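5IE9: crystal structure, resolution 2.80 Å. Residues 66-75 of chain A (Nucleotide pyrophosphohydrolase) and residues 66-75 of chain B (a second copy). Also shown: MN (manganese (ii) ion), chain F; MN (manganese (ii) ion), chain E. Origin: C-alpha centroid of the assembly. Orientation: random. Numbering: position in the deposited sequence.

Chain A (66-75) ELGDVLFVMI
Chain B, residues 66-75: ELGDVLFVMI

Both stretches are continuous α-helix, phi/psi near -63/-42, and each is part of a longer helix. They run nearly antiparallel, at 163° with axes 11.5 Å apart at closest approach. Leu71(A) lies level with Leu71(B), their CA atoms 8.1 Å apart, while Leu67(A) pairs with Met74(B) (CA to CA 7.7 Å) and Met74(A) with Leu67(B) (CA to CA 7.6 Å). Backbone amides bond to carbonyls four residues earlier, as in Leu71(A) N to Leu67(A) O, 2.9 Å. No hydrogen bond crosses between the helices; the side-chain contacts are apolar, and 350 Å² is buried, both sides summed.

Glu66(A), chi1 and chi2 both m, lies beyond reach of chain B; its carboxylate binds manganese, Glu66(A) OE1 to MN (chain E) 2.2 Å, as Glu66(B) OE1 binds MN (chain F) at 2.1 Å. Leu67(A) (m, t) points toward chain B and offers a branched apolar end to the methionine, Leu67(A) CD2 lying 4.4 Å from Met74(B) CG. Gly68(A) makes no contact with chain B, and neither does Asp69(A) (chi1 m), whose OD1 is hydrogen-bonded elsewhere in the structure. Val70(A), chi1 p, brings its compact CG1 to 3.5 Å from Met74(B) SD. The CA-to-CB bond of Leu71(A) points sideways to chain B (chi1 -151°, chi2 -125°), yet its end comes nearer, Leu71(A) CD2 lying 4.3 Å from Leu71(B) CD2 (Leu71(B) chi1 -145°, chi2 -134°).

Phe72(A) and Val73(A), both chi1 t, lie out of reach; apolar Val73(A) suits a site buried by other parts of the assembly. Met74(A), m throughout, is the knob: its long, flexible, unbranched chain fits among Leu67(B) (m, t), Val70(B) (t), Leu71(B) and Met74(B). Met74(A) CE lies 3.6 Å from Leu67(B) CD2 and 3.4 Å from Leu67(B) O, Met74(A) SD 3.8 Å from Val70(B) CG1, and Met74(A) CG 3.4 Å from Met74(B) CE. Met74(B) adopts m, t, m, so the two methionines differ at chi2. Ile75(A) (m, t) points away and is buried without touching chain B.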

ATOM      1  N   GLU A  66      -0.031 -15.397  -3.034  1.00 81.53           N
ATOM      2  CA  GLU A  66       0.304 -13.988  -2.795  1.00 79.35           C
ATOM      3  C   GLU A  66       0.022 -13.545  -1.361  1.00 75.75           C
ATOM      4  O   GLU A  66       0.700 -12.656  -0.848  1.00 75.85           O
ATOM      5  CB  GLU A  66      -0.319 -13.035  -3.831  1.00 80.97           C
ATOM      6  CG  GLU A  66       0.160 -13.218  -5.278  1.00 86.45           C
ATOM      7  CD  GLU A  66       1.668 -13.032  -5.526  1.00 89.24           C
ATOM      8  OE1 GLU A  66       2.434 -12.602  -4.627  1.00 87.54           O
ATOM      9  OE2 GLU A  66       2.102 -13.322  -6.668  1.00 93.61           O
ATOM     10  N   LEU A  67      -0.965 -14.169  -0.720  1.00 73.94           N
ATOM     11  CA  LEU A  67      -1.179 -13.996   0.718  1.00 72.69           C
ATOM     12  C   LEU A  67      -0.028 -14.578   1.535  1.00 73.25           C
ATOM     13  O   LEU A  67       0.395 -13.981   2.527  1.00 72.30           O
ATOM     14  CB  LEU A  67      -2.500 -14.625   1.165  1.00 72.97           C
ATOM     15  CG  LEU A  67      -3.754 -13.760   1.099  1.00 71.93           C
ATOM     16  CD1 LEU A  67      -4.976 -14.660   1.136  1.00 73.44           C
ATOM     17  CD2 LEU A  67      -3.787 -12.746   2.235  1.00 70.26           C
ATOM     18  N   GLY A  68       0.467 -15.748   1.112  1.00 74.96           N
ATOM     19  CA  GLY A  68       1.637 -16.379   1.718  1.00 73.94           C
ATOM     20  C   GLY A  68       2.843 -15.456   1.671  1.00 73.40           C
ATOM     21  O   GLY A  68       3.548 -15.300   2.675  1.00 73.02           O
ATOM     22  N   ASP A  69       3.052 -14.838   0.505  1.00 73.49           N
ATOM     23  CA  ASP A  69       4.131 -13.871   0.279  1.00 73.21           C
ATOM     24  C   ASP A  69       4.090 -12.668   1.233  1.00 70.16           C
ATOM     25  O   ASP A  69       5.122 -12.299   1.802  1.00 68.84           O
ATOM     26  CB  ASP A  69       4.146 -13.406  -1.183  1.00 77.14           C
ATOM     27  CG  ASP A  69       4.938 -14.348  -2.120  1.00 84.14           C
ATOM     28  OD1 ASP A  69       5.906 -15.030  -1.678  1.00 84.97           O
ATOM     29  OD2 ASP A  69       4.596 -14.381  -3.329  1.00 88.21           O
ATOM     30  N   VAL A  70       2.906 -12.076   1.421  1.00 68.25           N
ATOM     31  CA  VAL A  70       2.744 -10.957   2.353  1.00 67.31           C
ATOM     32  C   VAL A  70       2.942 -11.429   3.803  1.00 66.10           C
ATOM     33  O   VAL A  70       3.622 -10.758   4.580  1.00 66.06           O
ATOM     34  CB  VAL A  70       1.437 -10.136   2.119  1.00 68.35           C
ATOM     35  CG1 VAL A  70       0.192 -10.907   2.506  1.00 70.57           C
ATOM     36  CG2 VAL A  70       1.455  -8.839   2.906  1.00 68.86           C
ATOM     37  N   LEU A  71       2.401 -12.605   4.131  1.00 65.32           N
ATOM     38  CA  LEU A  71       2.539 -13.199   5.460  1.00 64.29           C
ATOM     39  C   LEU A  71       4.003 -13.444   5.825  1.00 64.64           C
ATOM     40  O   LEU A  71       4.392 -13.253   6.978  1.00 65.11           O
ATOM     41  CB  LEU A  71       1.765 -14.519   5.549  1.00 65.92           C
ATOM     42  CG  LEU A  71       1.153 -15.048   6.863  1.00 66.87           C
ATOM     43  CD1 LEU A  71       1.670 -16.454   7.118  1.00 69.23           C
ATOM     44  CD2 LEU A  71       1.389 -14.195   8.106  1.00 66.66           C
ATOM     45  N   PHE A  72       4.798 -13.867   4.843  1.00 64.47           N
ATOM     46  CA  PHE A  72       6.223 -14.110   5.043  1.00 65.72           C
ATOM     47  C   PHE A  72       6.940 -12.831   5.467  1.00 66.01           C
ATOM     48  O   PHE A  72       7.696 -12.844   6.440  1.00 67.26           O
ATOM     49  CB  PHE A  72       6.854 -14.723   3.787  1.00 66.99           C
ATOM     50  CG  PHE A  72       8.350 -14.876   3.863  1.00 68.85           C
ATOM     51  CD1 PHE A  72       8.925 -15.935   4.557  1.00 70.36           C
ATOM     52  CD2 PHE A  72       9.193 -13.963   3.216  1.00 69.96           C
ATOM     53  CE1 PHE A  72      10.310 -16.082   4.616  1.00 72.62           C
ATOM     54  CE2 PHE A  72      10.580 -14.103   3.274  1.00 71.73           C
ATOM     55  CZ  PHE A  72      11.138 -15.163   3.978  1.00 73.15           C
ATOM     56  N   VAL A  73       6.675 -11.736   4.747  1.00 66.04           N
ATOM     57  CA  VAL A  73       7.315 -10.440   5.004  1.00 65.76           C
ATOM     58  C   VAL A  73       6.852  -9.907   6.358  1.00 65.71           C
ATOM     59  O   VAL A  73       7.652  -9.350   7.106  1.00 67.62           O
ATOM     60  CB  VAL A  73       7.091  -9.432   3.846  1.00 65.69           C
ATOM     61  CG1 VAL A  73       7.747  -8.081   4.132  1.00 66.53           C
ATOM     62  CG2 VAL A  73       7.644  -9.989   2.545  1.00 65.99           C
ATOM     63  N   MET A  74       5.573 -10.119   6.675  1.00 65.16           N
ATOM     64  CA  MET A  74       5.023  -9.833   8.000  1.00 65.70           C
ATOM     65  C   MET A  74       5.847 -10.510   9.087  1.00 66.06           C
ATOM     66  O   MET A  74       6.258  -9.850  10.052  1.00 66.25           O
ATOM     67  CB  MET A  74       3.585 -10.327   8.105  1.00 69.18           C
ATOM     68  CG  MET A  74       2.574  -9.500   7.350  1.00 72.87           C
ATOM     69  SD  MET A  74       2.339  -7.900   8.123  1.00 84.38           S
ATOM     70  CE  MET A  74       1.458  -8.356   9.625  1.00 81.69           C
ATOM     71  N   ILE A  75       6.096 -11.817   8.913  1.00 64.14           N
ATOM     72  CA  ILE A  75       6.848 -12.605   9.884  1.00 64.01           C
ATOM     73  C   ILE A  75       8.274 -12.078   9.998  1.00 65.24           C
ATOM     74  O   ILE A  75       8.787 -11.915  11.107  1.00 66.59           O
ATOM     75  CB  ILE A  75       6.797 -14.125   9.596  1.00 64.68           C
ATOM     76  CG1 ILE A  75       5.370 -14.652   9.799  1.00 64.13           C
ATOM     77  CG2 ILE A  75       7.708 -14.871  10.557  1.00 66.65           C
ATOM     78  CD1 ILE A  75       5.070 -16.014   9.202  1.00 63.91           C
TER
ATOM     79  N   GLU B  66      -0.089  -2.463  15.440  1.00 83.41           N
ATOM     80  CA  GLU B  66      -0.384  -2.220  14.021  1.00 81.40           C
ATOM     81  C   GLU B  66      -0.083  -3.429  13.126  1.00 77.13           C
ATOM     82  O   GLU B  66      -0.751  -3.615  12.112  1.00 76.22           O
ATOM     83  CB  GLU B  66       0.240  -0.917  13.483  1.00 83.56           C
ATOM     84  CG  GLU B  66      -0.125   0.363  14.253  1.00 89.41           C
ATOM     85  CD  GLU B  66      -1.581   0.844  14.129  1.00 91.64           C
ATOM     86  OE1 GLU B  66      -2.454   0.144  13.555  1.00 89.11           O
ATOM     87  OE2 GLU B  66      -1.859   1.963  14.625  1.00 95.65           O
ATOM     88  N   LEU B  67       0.899  -4.248  13.508  1.00 75.60           N
ATOM     89  CA  LEU B  67       1.112  -5.552  12.866  1.00 73.07           C
ATOM     90  C   LEU B  67      -0.089  -6.482  13.070  1.00 72.81           C
ATOM     91  O   LEU B  67      -0.527  -7.150  12.129  1.00 71.43           O
ATOM     92  CB  LEU B  67       2.388  -6.226  13.378  1.00 72.86           C
ATOM     93  CG  LEU B  67       3.724  -5.802  12.770  1.00 72.95           C
ATOM     94  CD1 LEU B  67       4.864  -6.211  13.687  1.00 74.97           C
ATOM     95  CD2 LEU B  67       3.923  -6.407  11.392  1.00 70.62           C
ATOM     96  N   GLY B  68      -0.609  -6.508  14.303  1.00 74.95           N
ATOM     97  CA  GLY B  68      -1.825  -7.242  14.649  1.00 73.77           C
ATOM     98  C   GLY B  68      -3.009  -6.847  13.784  1.00 72.64           C
ATOM     99  O   GLY B  68      -3.709  -7.722  13.253  1.00 71.20           O
ATOM    100  N   ASP B  69      -3.215  -5.533  13.634  1.00 72.78           N
ATOM    101  CA  ASP B  69      -4.298  -4.984  12.807  1.00 72.15           C
ATOM    102  C   ASP B  69      -4.204  -5.407  11.338  1.00 68.94           C
ATOM    103  O   ASP B  69      -5.226  -5.680  10.705  1.00 68.61           O
ATOM    104  CB  ASP B  69      -4.367  -3.457  12.919  1.00 76.02           C
ATOM    105  CG  ASP B  69      -5.225  -2.969  14.105  1.00 81.93           C
ATOM    106  OD1 ASP B  69      -6.289  -3.571  14.424  1.00 82.06           O
ATOM    107  OD2 ASP B  69      -4.835  -1.939  14.706  1.00 86.26           O
ATOM    108  N   VAL B  70      -2.978  -5.478  10.816  1.00 66.42           N
ATOM    109  CA  VAL B  70      -2.729  -5.938   9.451  1.00 63.81           C
ATOM    110  C   VAL B  70      -3.023  -7.436   9.365  1.00 63.21           C
ATOM    111  O   VAL B  70      -3.724  -7.882   8.453  1.00 63.69           O
ATOM    112  CB  VAL B  70      -1.295  -5.592   8.974  1.00 63.33           C
ATOM    113  CG1 VAL B  70      -1.005  -6.195   7.611  1.00 61.90           C
ATOM    114  CG2 VAL B  70      -1.104  -4.082   8.904  1.00 64.51           C
ATOM    115  N   LEU B  71      -2.523  -8.195  10.341  1.00 63.90           N
ATOM    116  CA  LEU B  71      -2.762  -9.635  10.439  1.00 63.12           C
ATOM    117  C   LEU B  71      -4.252  -9.982  10.508  1.00 63.53           C
ATOM    118  O   LEU B  71      -4.679 -10.992   9.950  1.00 63.74           O
ATOM    119  CB  LEU B  71      -2.036 -10.214  11.660  1.00 65.07           C
ATOM    120  CG  LEU B  71      -1.398 -11.620  11.682  1.00 65.44           C
ATOM    121  CD1 LEU B  71      -1.786 -12.306  12.978  1.00 67.19           C
ATOM    122  CD2 LEU B  71      -1.726 -12.534  10.505  1.00 64.66           C
ATOM    123  N   PHE B  72      -5.033  -9.143  11.186  1.00 64.17           N
ATOM    124  CA  PHE B  72      -6.473  -9.357  11.305  1.00 65.62           C
ATOM    125  C   PHE B  72      -7.167  -9.312   9.943  1.00 65.94           C
ATOM    126  O   PHE B  72      -7.946 -10.213   9.614  1.00 67.15           O
ATOM    127  CB  PHE B  72      -7.108  -8.352  12.276  1.00 66.66           C
ATOM    128  CG  PHE B  72      -8.589  -8.533  12.456  1.00 67.90           C
ATOM    129  CD1 PHE B  72      -9.085  -9.529  13.293  1.00 69.41           C
ATOM    130  CD2 PHE B  72      -9.496  -7.705  11.788  1.00 68.53           C
ATOM    131  CE1 PHE B  72     -10.454  -9.700  13.466  1.00 71.69           C
ATOM    132  CE2 PHE B  72     -10.869  -7.871  11.952  1.00 70.43           C
ATOM    133  CZ  PHE B  72     -11.349  -8.872  12.791  1.00 72.27           C
ATOM    134  N   VAL B  73      -6.864  -8.269   9.161  1.00 65.66           N
ATOM    135  CA  VAL B  73      -7.486  -8.049   7.855  1.00 65.39           C
ATOM    136  C   VAL B  73      -7.059  -9.171   6.917  1.00 65.44           C
ATOM    137  O   VAL B  73      -7.861  -9.651   6.120  1.00 67.09           O
ATOM    138  CB  VAL B  73      -7.175  -6.637   7.277  1.00 65.51           C
ATOM    139  CG1 VAL B  73      -7.843  -6.422   5.919  1.00 64.88           C
ATOM    140  CG2 VAL B  73      -7.636  -5.550   8.238  1.00 65.64           C
ATOM    141  N   MET B  74      -5.810  -9.609   7.048  1.00 65.51           N
ATOM    142  CA  MET B  74      -5.316 -10.749   6.282  1.00 66.73           C
ATOM    143  C   MET B  74      -6.065 -12.035   6.601  1.00 66.94           C
ATOM    144  O   MET B  74      -6.429 -12.771   5.678  1.00 67.36           O
ATOM    145  CB  MET B  74      -3.827 -10.936   6.493  1.00 69.58           C
ATOM    146  CG  MET B  74      -2.988 -10.019   5.626  1.00 74.27           C
ATOM    147  SD  MET B  74      -1.261 -10.505   5.713  1.00 84.85           S
ATOM    148  CE  MET B  74      -0.793  -9.902   7.325  1.00 79.75           C
ATOM    149  N   ILE B  75      -6.313 -12.284   7.894  1.00 65.66           N
ATOM    150  CA  ILE B  75      -7.094 -13.443   8.326  1.00 66.35           C
ATOM    151  C   ILE B  75      -8.513 -13.350   7.759  1.00 67.73           C
ATOM    152  O   ILE B  75      -9.018 -14.324   7.189  1.00 69.01           O
ATOM    153  CB  ILE B  75      -7.068 -13.647   9.863  1.00 67.71           C
ATOM    154  CG1 ILE B  75      -5.667 -14.082  10.311  1.00 66.96           C
ATOM    155  CG2 ILE B  75      -8.048 -14.734  10.280  1.00 69.21           C
ATOM    156  CD1 ILE B  75      -5.371 -13.900  11.786  1.00 67.51           C
TER
HETATM  157 MN    MN F 201      -2.559  -0.777  11.653  0.50 97.65          MN
HETATM  158 MN    MN E 201       2.212 -11.128  -2.981  0.50 88.56          MN